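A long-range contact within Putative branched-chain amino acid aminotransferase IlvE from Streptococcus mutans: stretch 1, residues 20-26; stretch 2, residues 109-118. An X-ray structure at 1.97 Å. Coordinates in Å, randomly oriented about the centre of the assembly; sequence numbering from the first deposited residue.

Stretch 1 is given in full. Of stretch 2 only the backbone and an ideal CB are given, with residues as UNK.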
# COMPACT_ATOMS: atom_id res chain seq x y z
N LYS A 20 10.06 -15.77 -16.35
CA LYS A 20 11.41 -15.59 -15.81
C LYS A 20 12.45 -15.61 -16.92
O LYS A 20 12.83 -16.67 -17.41
CB LYS A 20 11.71 -16.69 -14.79
CG LYS A 20 13.04 -16.52 -14.07
CD LYS A 20 13.27 -17.69 -13.11
CE LYS A 20 14.76 -17.87 -12.83
NZ LYS A 20 15.09 -19.30 -12.57
N LEU A 21 12.92 -14.43 -17.31
CA LEU A 21 13.91 -14.30 -18.38
C LEU A 21 15.33 -14.44 -17.83
O LEU A 21 15.53 -14.33 -16.62
CB LEU A 21 13.72 -12.96 -19.12
CG LEU A 21 12.85 -13.01 -20.40
CD1 LEU A 21 11.55 -13.72 -20.14
CD2 LEU A 21 12.58 -11.61 -20.95
N PRO A 22 16.32 -14.72 -18.69
CA PRO A 22 17.68 -14.94 -18.17
C PRO A 22 18.29 -13.81 -17.34
O PRO A 22 18.95 -14.12 -16.35
CB PRO A 22 18.51 -15.17 -19.44
CG PRO A 22 17.54 -15.71 -20.43
CD PRO A 22 16.23 -15.01 -20.14
N PHE A 23 18.09 -12.54 -17.70
CA PHE A 23 18.77 -11.44 -17.00
C PHE A 23 17.82 -10.35 -16.53
O PHE A 23 16.86 -10.02 -17.22
CB PHE A 23 19.84 -10.82 -17.92
CG PHE A 23 20.89 -11.79 -18.34
CD1 PHE A 23 21.93 -12.13 -17.47
CD2 PHE A 23 20.84 -12.38 -19.59
CE1 PHE A 23 22.89 -13.05 -17.85
CE2 PHE A 23 21.81 -13.29 -19.98
CZ PHE A 23 22.83 -13.63 -19.11
N ARG A 24 18.08 -9.80 -15.33
CA ARG A 24 17.44 -8.56 -14.89
C ARG A 24 18.53 -7.63 -14.45
O ARG A 24 19.61 -8.08 -14.07
CB ARG A 24 16.59 -8.71 -13.62
CG ARG A 24 15.62 -9.80 -13.56
CD ARG A 24 16.10 -10.87 -12.62
NE ARG A 24 16.71 -11.90 -13.41
CZ ARG A 24 16.03 -12.70 -14.21
NH1 ARG A 24 14.70 -12.62 -14.30
NH2 ARG A 24 16.70 -13.59 -14.90
N TYR A 25 18.22 -6.34 -14.45
CA TYR A 25 19.08 -5.32 -13.86
C TYR A 25 18.75 -5.16 -12.38
O TYR A 25 17.59 -5.23 -11.98
CB TYR A 25 18.85 -4.00 -14.59
CG TYR A 25 19.53 -2.78 -14.02
CD1 TYR A 25 18.97 -2.09 -12.93
CD2 TYR A 25 20.67 -2.27 -14.59
CE1 TYR A 25 19.57 -0.94 -12.43
CE2 TYR A 25 21.28 -1.13 -14.10
CZ TYR A 25 20.73 -0.47 -13.02
OH TYR A 25 21.34 0.68 -12.56
N ILE A 26 19.78 -4.94 -11.56
CA ILE A 26 19.56 -4.65 -10.15
C ILE A 26 20.62 -3.67 -9.65
O ILE A 26 21.79 -3.76 -10.02
CB ILE A 26 19.54 -5.95 -9.28
CG1 ILE A 26 19.02 -5.65 -7.87
CG2 ILE A 26 20.94 -6.59 -9.21
CD1 ILE A 26 18.65 -6.92 -7.07
N UNK A 109 19.78 -1.85 -21.00
CA UNK A 109 20.58 -3.03 -20.65
C UNK A 109 19.73 -4.29 -20.57
O UNK A 109 20.17 -5.36 -21.00
CB UNK A 109 21.30 -2.81 -19.32
N UNK A 110 18.53 -4.18 -20.00
CA UNK A 110 17.65 -5.34 -19.87
C UNK A 110 17.14 -5.81 -21.24
O UNK A 110 17.13 -7.01 -21.53
CB UNK A 110 16.47 -5.01 -18.96
N UNK A 111 16.74 -4.86 -22.09
CA UNK A 111 16.28 -5.20 -23.43
C UNK A 111 17.39 -5.88 -24.22
O UNK A 111 17.18 -6.96 -24.79
CB UNK A 111 15.79 -3.95 -24.16
N UNK A 112 18.57 -5.26 -24.25
CA UNK A 112 19.71 -5.85 -24.94
C UNK A 112 20.06 -7.24 -24.41
O UNK A 112 20.29 -8.16 -25.20
CB UNK A 112 20.93 -4.93 -24.81
N UNK A 113 20.06 -7.42 -23.09
CA UNK A 113 20.48 -8.70 -22.52
C UNK A 113 19.48 -9.82 -22.83
O UNK A 113 19.83 -11.00 -22.81
CB UNK A 113 20.66 -8.57 -21.01
N UNK A 114 18.24 -9.43 -23.10
CA UNK A 114 17.16 -10.38 -23.39
C UNK A 114 16.55 -10.14 -24.77
O UNK A 114 15.37 -10.41 -24.97
CB UNK A 114 16.07 -10.28 -22.32
N UNK A 115 17.35 -9.65 -25.72
CA UNK A 115 16.78 -9.17 -26.99
C UNK A 115 16.08 -10.26 -27.78
O UNK A 115 15.17 -9.98 -28.58
CB UNK A 115 17.88 -8.55 -27.86
N UNK A 116 16.48 -11.50 -27.57
CA UNK A 116 15.88 -12.59 -28.31
C UNK A 116 14.45 -12.84 -27.82
O UNK A 116 13.68 -13.58 -28.44
CB UNK A 116 16.73 -13.86 -28.17
N UNK A 117 14.07 -12.21 -26.70
CA UNK A 117 12.69 -12.34 -26.21
C UNK A 117 11.78 -11.19 -26.66
O UNK A 117 10.57 -11.21 -26.40
CB UNK A 117 12.69 -12.41 -24.68
N UNK A 118 12.36 -10.19 -27.31
CA UNK A 118 11.54 -9.15 -27.91
C UNK A 118 10.84 -9.78 -29.13
O UNK A 118 11.51 -10.18 -30.08
CB UNK A 118 12.38 -7.93 -28.30

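The end of a helix, positions 109 to 113, runs roughly antiparallel to strand 24-26, at 150°. Position 109 has helical angles and points its CA-to-CB bond toward stretch 1, the ideal CB lying 4.8 Å from Tyr-25 CD2. There is room for a medium or long chain, apolar or polar, alongside the ring. The residue is Gln-109, whose NE2 comes to the edge of the ring, 3.9 Å from Tyr-25 CE2.

At position 110 the bond points sideways, yet CA is 5.9 Å from the CA of Arg-24 and the ideal CB is 5.0 Å from Tyr-25 N. A compact apolar group, branched or not, would fill this gap. Val-110, in the t rotamer, does so by placing CG2 3.5 Å from Tyr-25 CB.

Positions 111 and 112 are out of reach of stretch 1, which therefore sets no preference; they are Val-111 and Arg-112.

Position 113 comes close: its ideal CB is 3.9 Å from Phe-23 CB, so a small side chain such as alanine or serine fits most simply. Ala-113 packs its CB on Phe-23 CB at that same distance, while its carbonyl O lies 3.6 Å from Phe-23 CD2.

Position 114 is the first to leave helical angles, at phi/psi -121/31, and it points toward stretch 1. The N and O of Phe-23 offer a donor and an acceptor, with the ideal CB 5.2 Å from Phe-23 O. The side chain must extend past CB by more than one atom and carry a donor and an acceptor at its end, as the amide of asparagine does; a serine or threonine hydroxyl would be too short to reach either group. In Asn-114, ND2 donates to Phe-23 O at 2.9 Å, and OD1 accepts a weak hydrogen bond from Phe-23 N at 3.3 Å. ND2 also donates to Val-110 O at 2.9 Å, tying the loop to the last turn of the helix.

Position 115 is out of reach and is Glu-115. Position 116 points sideways, leaving the choice open; Glu-116 brings its end nearer, but makes no close contact.

Position 117 points toward stretch 1, its ideal CB 3.8 Å from Leu-21 CD2, beside the apolar surface of Leu-21 and Pro-22. A large aliphatic or aromatic side chain would suit. Tyr-117 turns one ring face to Leu-21, whose CG lies 3.9 Å from the centroid of the Tyr-117 ring in a CH-pi contact, and Pro-22 CD packs 3.5 Å from Tyr-117 CE1.

Position 118, sideways and without contact, is Val-118.

Stretch 2 109-118: QVVRANEEYV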
# COMPACT_ATOMS: atom_id res chain seq x y z
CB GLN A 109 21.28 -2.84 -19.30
CG GLN A 109 22.47 -1.91 -19.31
CD GLN A 109 23.20 -1.94 -17.98
OE1 GLN A 109 23.62 -2.99 -17.52
NE2 GLN A 109 23.33 -0.78 -17.34
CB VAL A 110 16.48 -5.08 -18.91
CG1 VAL A 110 15.53 -6.28 -18.87
CG2 VAL A 110 17.03 -4.81 -17.51
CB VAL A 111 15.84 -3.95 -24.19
CG1 VAL A 111 15.44 -4.32 -25.60
CG2 VAL A 111 14.66 -3.28 -23.46
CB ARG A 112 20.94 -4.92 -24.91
CG ARG A 112 20.75 -3.60 -25.66
CD ARG A 112 22.07 -2.86 -25.89
NE ARG A 112 22.87 -2.80 -24.66
CZ ARG A 112 23.01 -1.70 -23.92
NH1 ARG A 112 22.42 -0.57 -24.28
NH2 ARG A 112 23.75 -1.74 -22.81
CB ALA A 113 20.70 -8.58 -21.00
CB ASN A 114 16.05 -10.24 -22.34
CG ASN A 114 16.51 -10.57 -20.93
OD1 ASN A 114 16.69 -11.74 -20.60
ND2 ASN A 114 16.68 -9.55 -20.10
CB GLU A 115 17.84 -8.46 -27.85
CG GLU A 115 17.20 -7.55 -28.92
CD GLU A 115 18.14 -6.52 -29.54
OE1 GLU A 115 18.82 -5.77 -28.79
OE2 GLU A 115 18.19 -6.45 -30.79
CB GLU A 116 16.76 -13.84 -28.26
CG GLU A 116 16.85 -14.52 -26.88
CD GLU A 116 17.78 -13.82 -25.87
OE1 GLU A 116 18.25 -12.69 -26.11
OE2 GLU A 116 18.04 -14.43 -24.81
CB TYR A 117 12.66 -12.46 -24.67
CG TYR A 117 13.24 -13.75 -24.16
CD1 TYR A 117 14.60 -13.86 -23.89
CD2 TYR A 117 12.43 -14.86 -23.96
CE1 TYR A 117 15.13 -15.04 -23.43
CE2 TYR A 117 12.96 -16.05 -23.50
CZ TYR A 117 14.32 -16.12 -23.24
OH TYR A 117 14.88 -17.29 -22.77
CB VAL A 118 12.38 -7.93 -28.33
CG1 VAL A 118 11.48 -6.81 -28.86
CG2 VAL A 118 13.20 -7.41 -27.15
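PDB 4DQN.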